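Local coordinates for uncharacterized protein (Nostoc punctiforme, PDB 2QDR) that is of unknown function but, as a double-stranded beta-helix protein of the cupin clan, has been put forward as a putative dioxygenase, at residues F102-F116 against H132-W146. Sequence-based numbering, arbitrary orientation.
Sequences FEAPSGIFTADLEIF and HSYSFIPAGVRIGSW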
loop_
_atom_site.group_PDB
_atom_site.type_symbol
_atom_site.label_atom_id
_atom_site.label_comp_id
_atom_site.label_asym_id
_atom_site.label_seq_id
_atom_site.Cartn_x
_atom_site.Cartn_y
_atom_site.Cartn_z
ATOM N N PHE A 102 -29.414 -40.778 -12.563
ATOM C CA PHE A 102 -30.020 -39.666 -13.304
ATOM C C PHE A 102 -29.172 -39.365 -14.527
ATOM O O PHE A 102 -27.948 -39.311 -14.435
ATOM C CB PHE A 102 -30.161 -38.420 -12.431
ATOM C CG PHE A 102 -30.799 -37.250 -13.131
ATOM C CD1 PHE A 102 -32.181 -37.111 -13.160
ATOM C CD2 PHE A 102 -30.020 -36.274 -13.743
ATOM C CE1 PHE A 102 -32.779 -36.035 -13.801
ATOM C CE2 PHE A 102 -30.607 -35.193 -14.384
ATOM C CZ PHE A 102 -31.994 -35.074 -14.413
ATOM N N GLU A 103 -29.837 -39.195 -15.666
ATOM C CA GLU A 103 -29.170 -38.923 -16.928
ATOM C C GLU A 103 -30.172 -38.191 -17.821
ATOM O O GLU A 103 -31.267 -38.700 -18.059
ATOM C CB GLU A 103 -28.660 -40.227 -17.532
ATOM C CG GLU A 103 -27.820 -40.055 -18.781
ATOM C CD GLU A 103 -27.114 -41.341 -19.202
ATOM O OE1 GLU A 103 -27.390 -42.419 -18.630
ATOM O OE2 GLU A 103 -26.265 -41.265 -20.114
ATOM N N ALA A 104 -29.805 -36.985 -18.254
ATOM C CA ALA A 104 -30.650 -36.141 -19.094
ATOM C C ALA A 104 -29.957 -35.809 -20.420
ATOM O O ALA A 104 -28.716 -35.809 -20.496
ATOM C CB ALA A 104 -31.021 -34.864 -18.347
ATOM N N PRO A 105 -30.755 -35.506 -21.465
ATOM C CA PRO A 105 -30.193 -35.193 -22.764
ATOM C C PRO A 105 -29.745 -33.744 -22.851
ATOM O O PRO A 105 -30.030 -32.937 -21.960
ATOM C CB PRO A 105 -31.370 -35.436 -23.704
ATOM C CG PRO A 105 -32.540 -35.034 -22.906
ATOM C CD PRO A 105 -32.227 -35.408 -21.488
ATOM N N SER A 106 -29.045 -33.445 -23.941
ATOM C CA SER A 106 -28.549 -32.119 -24.227
ATOM C C SER A 106 -29.708 -31.256 -24.692
ATOM O O SER A 106 -30.743 -31.776 -25.119
ATOM C CB SER A 106 -27.488 -32.187 -25.323
ATOM O OG SER A 106 -28.031 -32.748 -26.512
ATOM N N GLY A 107 -29.518 -29.945 -24.626
ATOM C CA GLY A 107 -30.534 -28.990 -25.048
ATOM C C GLY A 107 -30.340 -27.657 -24.386
ATOM O O GLY A 107 -29.262 -27.376 -23.863
ATOM N N ILE A 108 -31.384 -26.838 -24.427
ATOM C CA ILE A 108 -31.375 -25.508 -23.822
ATOM C C ILE A 108 -32.505 -25.418 -22.829
ATOM O O ILE A 108 -33.299 -26.354 -22.697
ATOM C CB ILE A 108 -31.526 -24.368 -24.880
ATOM C CG1 ILE A 108 -32.873 -24.446 -25.635
ATOM C CG2 ILE A 108 -30.368 -24.410 -25.848
ATOM C CD1 ILE A 108 -33.095 -23.319 -26.632
ATOM N N PHE A 109 -32.544 -24.296 -22.117
ATOM C CA PHE A 109 -33.601 -23.993 -21.178
ATOM C C PHE A 109 -34.126 -22.604 -21.558
ATOM O O PHE A 109 -33.355 -21.746 -21.985
ATOM C CB PHE A 109 -33.102 -24.073 -19.750
ATOM C CG PHE A 109 -32.561 -25.420 -19.383
ATOM C CD1 PHE A 109 -33.425 -26.459 -19.033
ATOM C CD2 PHE A 109 -31.194 -25.659 -19.368
ATOM C CE1 PHE A 109 -32.936 -27.717 -18.687
ATOM C CE2 PHE A 109 -30.693 -26.919 -19.017
ATOM C CZ PHE A 109 -31.566 -27.949 -18.679
ATOM N N THR A 110 -35.432 -22.388 -21.410
ATOM C CA THR A 110 -36.070 -21.104 -21.751
ATOM C C THR A 110 -35.834 -19.955 -20.751
ATOM O O THR A 110 -36.362 -18.862 -20.955
ATOM C CB THR A 110 -37.609 -21.292 -21.930
ATOM O OG1 THR A 110 -38.177 -21.823 -20.728
ATOM C CG2 THR A 110 -37.925 -22.233 -23.091
ATOM N N ALA A 111 -35.045 -20.184 -19.692
ATOM C CA ALA A 111 -34.767 -19.168 -18.680
ATOM C C ALA A 111 -33.372 -19.329 -18.118
ATOM O O ALA A 111 -32.780 -20.408 -18.216
ATOM C CB ALA A 111 -35.777 -19.290 -17.566
ATOM N N ASP A 112 -32.850 -18.252 -17.538
ATOM C CA ASP A 112 -31.530 -18.285 -16.916
ATOM C C ASP A 112 -31.590 -19.285 -15.751
ATOM O O ASP A 112 -32.556 -19.264 -14.972
ATOM C CB ASP A 112 -31.087 -16.908 -16.408
ATOM C CG ASP A 112 -30.923 -15.884 -17.514
ATOM O OD1 ASP A 112 -30.989 -16.241 -18.707
ATOM O OD2 ASP A 112 -30.729 -14.702 -17.172
ATOM N N LEU A 113 -30.578 -20.156 -15.665
ATOM C CA LEU A 113 -30.484 -21.206 -14.649
ATOM C C LEU A 113 -29.159 -21.198 -13.878
ATOM O O LEU A 113 -28.103 -21.234 -14.493
ATOM C CB LEU A 113 -30.672 -22.568 -15.337
ATOM C CG LEU A 113 -30.432 -23.897 -14.592
ATOM C CD1 LEU A 113 -31.171 -23.993 -13.258
ATOM C CD2 LEU A 113 -30.817 -25.061 -15.491
ATOM N N GLU A 114 -29.220 -21.144 -12.545
ATOM C CA GLU A 114 -28.015 -21.190 -11.725
ATOM C C GLU A 114 -28.080 -22.502 -10.968
ATOM O O GLU A 114 -29.157 -22.931 -10.551
ATOM C CB GLU A 114 -27.897 -20.030 -10.763
ATOM C CG GLU A 114 -28.276 -18.737 -11.390
ATOM C CD GLU A 114 -27.783 -17.536 -10.625
ATOM O OE1 GLU A 114 -26.600 -17.501 -10.222
ATOM O OE2 GLU A 114 -28.576 -16.598 -10.489
ATOM N N ILE A 115 -26.914 -23.118 -10.802
ATOM C CA ILE A 115 -26.758 -24.400 -10.150
ATOM C C ILE A 115 -25.609 -24.319 -9.175
ATOM O O ILE A 115 -24.567 -23.810 -9.544
ATOM C CB ILE A 115 -26.458 -25.467 -11.236
ATOM C CG1 ILE A 115 -27.656 -25.613 -12.181
ATOM C CG2 ILE A 115 -26.102 -26.843 -10.659
ATOM C CD1 ILE A 115 -27.423 -26.581 -13.306
ATOM N N PHE A 116 -25.807 -24.823 -7.955
ATOM C CA PHE A 116 -24.769 -24.862 -6.925
ATOM C C PHE A 116 -24.885 -26.201 -6.201
ATOM O O PHE A 116 -25.893 -26.456 -5.551
ATOM C CB PHE A 116 -24.879 -23.703 -5.943
ATOM C CG PHE A 116 -23.773 -23.690 -4.928
ATOM C CD1 PHE A 116 -22.559 -23.104 -5.231
ATOM C CD2 PHE A 116 -23.934 -24.284 -3.684
ATOM C CE1 PHE A 116 -21.521 -23.092 -4.307
ATOM C CE2 PHE A 116 -22.907 -24.286 -2.754
ATOM C CZ PHE A 116 -21.695 -23.679 -3.064
ATOM N N HIS A 132 -19.758 -28.064 -3.944
ATOM C CA HIS A 132 -19.636 -26.587 -3.997
ATOM C C HIS A 132 -19.208 -26.027 -5.379
ATOM O O HIS A 132 -18.694 -24.909 -5.473
ATOM C CB HIS A 132 -18.733 -26.092 -2.844
ATOM C CG HIS A 132 -19.295 -26.360 -1.480
ATOM N ND1 HIS A 132 -19.104 -25.496 -0.427
ATOM C CD2 HIS A 132 -20.138 -27.319 -1.022
ATOM C CE1 HIS A 132 -19.711 -25.972 0.646
ATOM N NE2 HIS A 132 -20.355 -27.074 0.309
ATOM N N SER A 133 -19.435 -26.799 -6.443
ATOM C CA SER A 133 -19.133 -26.338 -7.796
ATOM C C SER A 133 -20.373 -25.545 -8.226
ATOM O O SER A 133 -21.481 -25.828 -7.765
ATOM C CB SER A 133 -18.804 -27.481 -8.738
ATOM O OG SER A 133 -17.624 -28.134 -8.304
ATOM N N TYR A 134 -20.163 -24.556 -9.084
ATOM C CA TYR A 134 -21.207 -23.655 -9.545
ATOM C C TYR A 134 -21.238 -23.494 -11.037
ATOM O O TYR A 134 -20.200 -23.563 -11.689
ATOM C CB TYR A 134 -20.965 -22.258 -8.926
ATOM C CG TYR A 134 -21.845 -21.141 -9.459
ATOM C CD1 TYR A 134 -23.161 -21.021 -9.046
ATOM C CD2 TYR A 134 -21.357 -20.209 -10.375
ATOM C CE1 TYR A 134 -23.981 -20.031 -9.542
ATOM C CE2 TYR A 134 -22.168 -19.200 -10.869
ATOM C CZ TYR A 134 -23.486 -19.116 -10.449
ATOM O OH TYR A 134 -24.320 -18.120 -10.913
ATOM N N SER A 135 -22.436 -23.252 -11.563
ATOM C CA SER A 135 -22.630 -22.994 -12.981
ATOM C C SER A 135 -23.779 -22.025 -13.196
ATOM O O SER A 135 -24.776 -22.085 -12.475
ATOM C CB SER A 135 -22.925 -24.266 -13.776
ATOM O OG SER A 135 -23.217 -23.928 -15.131
ATOM N N PHE A 136 -23.599 -21.123 -14.166
ATOM C CA PHE A 136 -24.618 -20.164 -14.592
ATOM C C PHE A 136 -24.841 -20.468 -16.068
ATOM O O PHE A 136 -23.926 -20.309 -16.876
ATOM C CB PHE A 136 -24.229 -18.696 -14.440
ATOM C CG PHE A 136 -25.309 -17.755 -14.907
ATOM C CD1 PHE A 136 -25.389 -17.354 -16.231
ATOM C CD2 PHE A 136 -26.268 -17.303 -14.025
ATOM C CE1 PHE A 136 -26.404 -16.507 -16.664
ATOM C CE2 PHE A 136 -27.290 -16.445 -14.448
ATOM C CZ PHE A 136 -27.351 -16.049 -15.768
ATOM N N ILE A 137 -26.056 -20.878 -16.404
ATOM C CA ILE A 137 -26.434 -21.234 -17.754
ATOM C C ILE A 137 -27.448 -20.204 -18.256
ATOM O O ILE A 137 -28.629 -20.284 -17.903
ATOM C CB ILE A 137 -27.034 -22.658 -17.794
ATOM C CG1 ILE A 137 -26.078 -23.655 -17.122
ATOM C CG2 ILE A 137 -27.368 -23.061 -19.249
ATOM C CD1 ILE A 137 -26.657 -25.029 -16.915
ATOM N N PRO A 138 -26.997 -19.223 -19.067
ATOM C CA PRO A 138 -27.938 -18.226 -19.578
ATOM C C PRO A 138 -28.977 -18.874 -20.464
ATOM O O PRO A 138 -28.708 -19.926 -21.048
ATOM C CB PRO A 138 -27.065 -17.275 -20.414
ATOM C CG PRO A 138 -25.665 -17.648 -20.160
ATOM C CD PRO A 138 -25.628 -18.997 -19.554
ATOM N N ALA A 139 -30.153 -18.261 -20.532
ATOM C CA ALA A 139 -31.243 -18.772 -21.345
ATOM C C ALA A 139 -30.780 -18.847 -22.775
ATOM O O ALA A 139 -30.188 -17.894 -23.271
ATOM C CB ALA A 139 -32.458 -17.873 -21.247
ATOM N N GLY A 140 -30.997 -19.992 -23.414
ATOM C CA GLY A 140 -30.617 -20.197 -24.809
ATOM C C GLY A 140 -29.272 -20.858 -25.039
ATOM O O GLY A 140 -28.984 -21.262 -26.160
ATOM N N VAL A 141 -28.439 -20.959 -24.006
ATOM C CA VAL A 141 -27.131 -21.592 -24.134
ATOM C C VAL A 141 -27.306 -23.089 -24.038
ATOM O O VAL A 141 -27.929 -23.568 -23.102
ATOM C CB VAL A 141 -26.133 -21.124 -23.042
ATOM C CG1 VAL A 141 -24.808 -21.923 -23.106
ATOM C CG2 VAL A 141 -25.891 -19.612 -23.170
ATOM N N ARG A 142 -26.736 -23.812 -24.999
ATOM C CA ARG A 142 -26.814 -25.271 -25.042
ATOM C C ARG A 142 -25.844 -25.949 -24.092
ATOM O O ARG A 142 -24.678 -25.583 -24.005
ATOM C CB ARG A 142 -26.538 -25.806 -26.452
ATOM C CG ARG A 142 -26.657 -27.328 -26.608
ATOM C CD ARG A 142 -26.332 -27.728 -28.028
ATOM N NE ARG A 142 -26.357 -29.182 -28.212
ATOM C CZ ARG A 142 -25.381 -30.023 -27.859
ATOM N NH1 ARG A 142 -24.261 -29.602 -27.253
ATOM N NH2 ARG A 142 -25.542 -31.321 -28.088
ATOM N N ILE A 143 -26.361 -26.979 -23.429
ATOM C CA ILE A 143 -25.643 -27.808 -22.489
ATOM C C ILE A 143 -25.680 -29.178 -23.090
ATOM O O ILE A 143 -26.678 -29.535 -23.705
ATOM C CB ILE A 143 -26.340 -27.864 -21.116
ATOM C CG1 ILE A 143 -26.470 -26.464 -20.508
ATOM C CG2 ILE A 143 -25.603 -28.797 -20.134
ATOM C CD1 ILE A 143 -25.146 -25.750 -20.250
ATOM N N GLY A 144 -24.609 -29.950 -22.927
ATOM C CA GLY A 144 -24.559 -31.314 -23.452
ATOM C C GLY A 144 -25.324 -32.250 -22.520
ATOM O O GLY A 144 -26.014 -31.785 -21.602
ATOM N N SER A 145 -25.220 -33.565 -22.756
ATOM C CA SER A 145 -25.878 -34.559 -21.902
ATOM C C SER A 145 -25.341 -34.387 -20.487
ATOM O O SER A 145 -24.138 -34.164 -20.311
ATOM C CB SER A 145 -25.595 -36.009 -22.322
ATOM O OG SER A 145 -25.993 -36.307 -23.644
ATOM N N TRP A 146 -26.218 -34.488 -19.492
ATOM C CA TRP A 146 -25.795 -34.321 -18.101
ATOM C C TRP A 146 -26.306 -35.466 -17.215
ATOM O O TRP A 146 -27.349 -36.046 -17.494
ATOM C CB TRP A 146 -26.138 -32.895 -17.600
ATOM C CG TRP A 146 -27.558 -32.488 -17.636
ATOM C CD1 TRP A 146 -28.312 -32.231 -18.747
ATOM C CD2 TRP A 146 -28.372 -32.163 -16.514
ATOM N NE1 TRP A 146 -29.573 -31.836 -18.380
ATOM C CE2 TRP A 146 -29.634 -31.777 -17.012
ATOM C CE3 TRP A 146 -28.171 -32.193 -15.131
ATOM C CZ2 TRP A 146 -30.696 -31.428 -16.173
ATOM C CZ3 TRP A 146 -29.220 -31.841 -14.298
ATOM C CH2 TRP A 146 -30.469 -31.466 -14.821
HETATM O O HOH W 1 -30.627 -21.701 -19.195
#
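Trp146 meets Phe102 and Ala104 over one face of its indole. The edge of Phe102 comes down on the six-membered ring, planes at 61°, while Ala104 CB makes a CH-pi contact 3.7 Å from the centroid of the five-membered ring. A chi1 of 59°, with CG between the backbone N and carbonyl carbon, turns the indole across the neighbouring strand. An alanine in place of Trp146 would probably leave Phe102 and Ala104 without the face they rest on and open a gap beneath them.

Four antiparallel hydrogen-bonded pairs join the backbones: Ala104 with Trp146, Gly107 with Ile143, Leu113 with Ile137 and Ile115 with Ser135; Ala104 N to Trp146 O, at 2.7 Å, is practically straight. Strands 113-116 and 133-137 run antiparallel, their axes at 173°, in one sheet of the double-stranded beta-helix, the cupin fold. Asp112 OD1 takes the N-H of Ala139 at 2.8 Å on its anti side, somewhat out of the carboxylate plane, in the type II turn Pro138-Val141.

Buried Tyr134 OH donates to Glu114 OE1 (2.5 Å), which sits in plane at the phenol edge; Arg211 NE also bonds to this hydroxyl. Arg211 and Arg284 form salt bridges with Glu114 OE2.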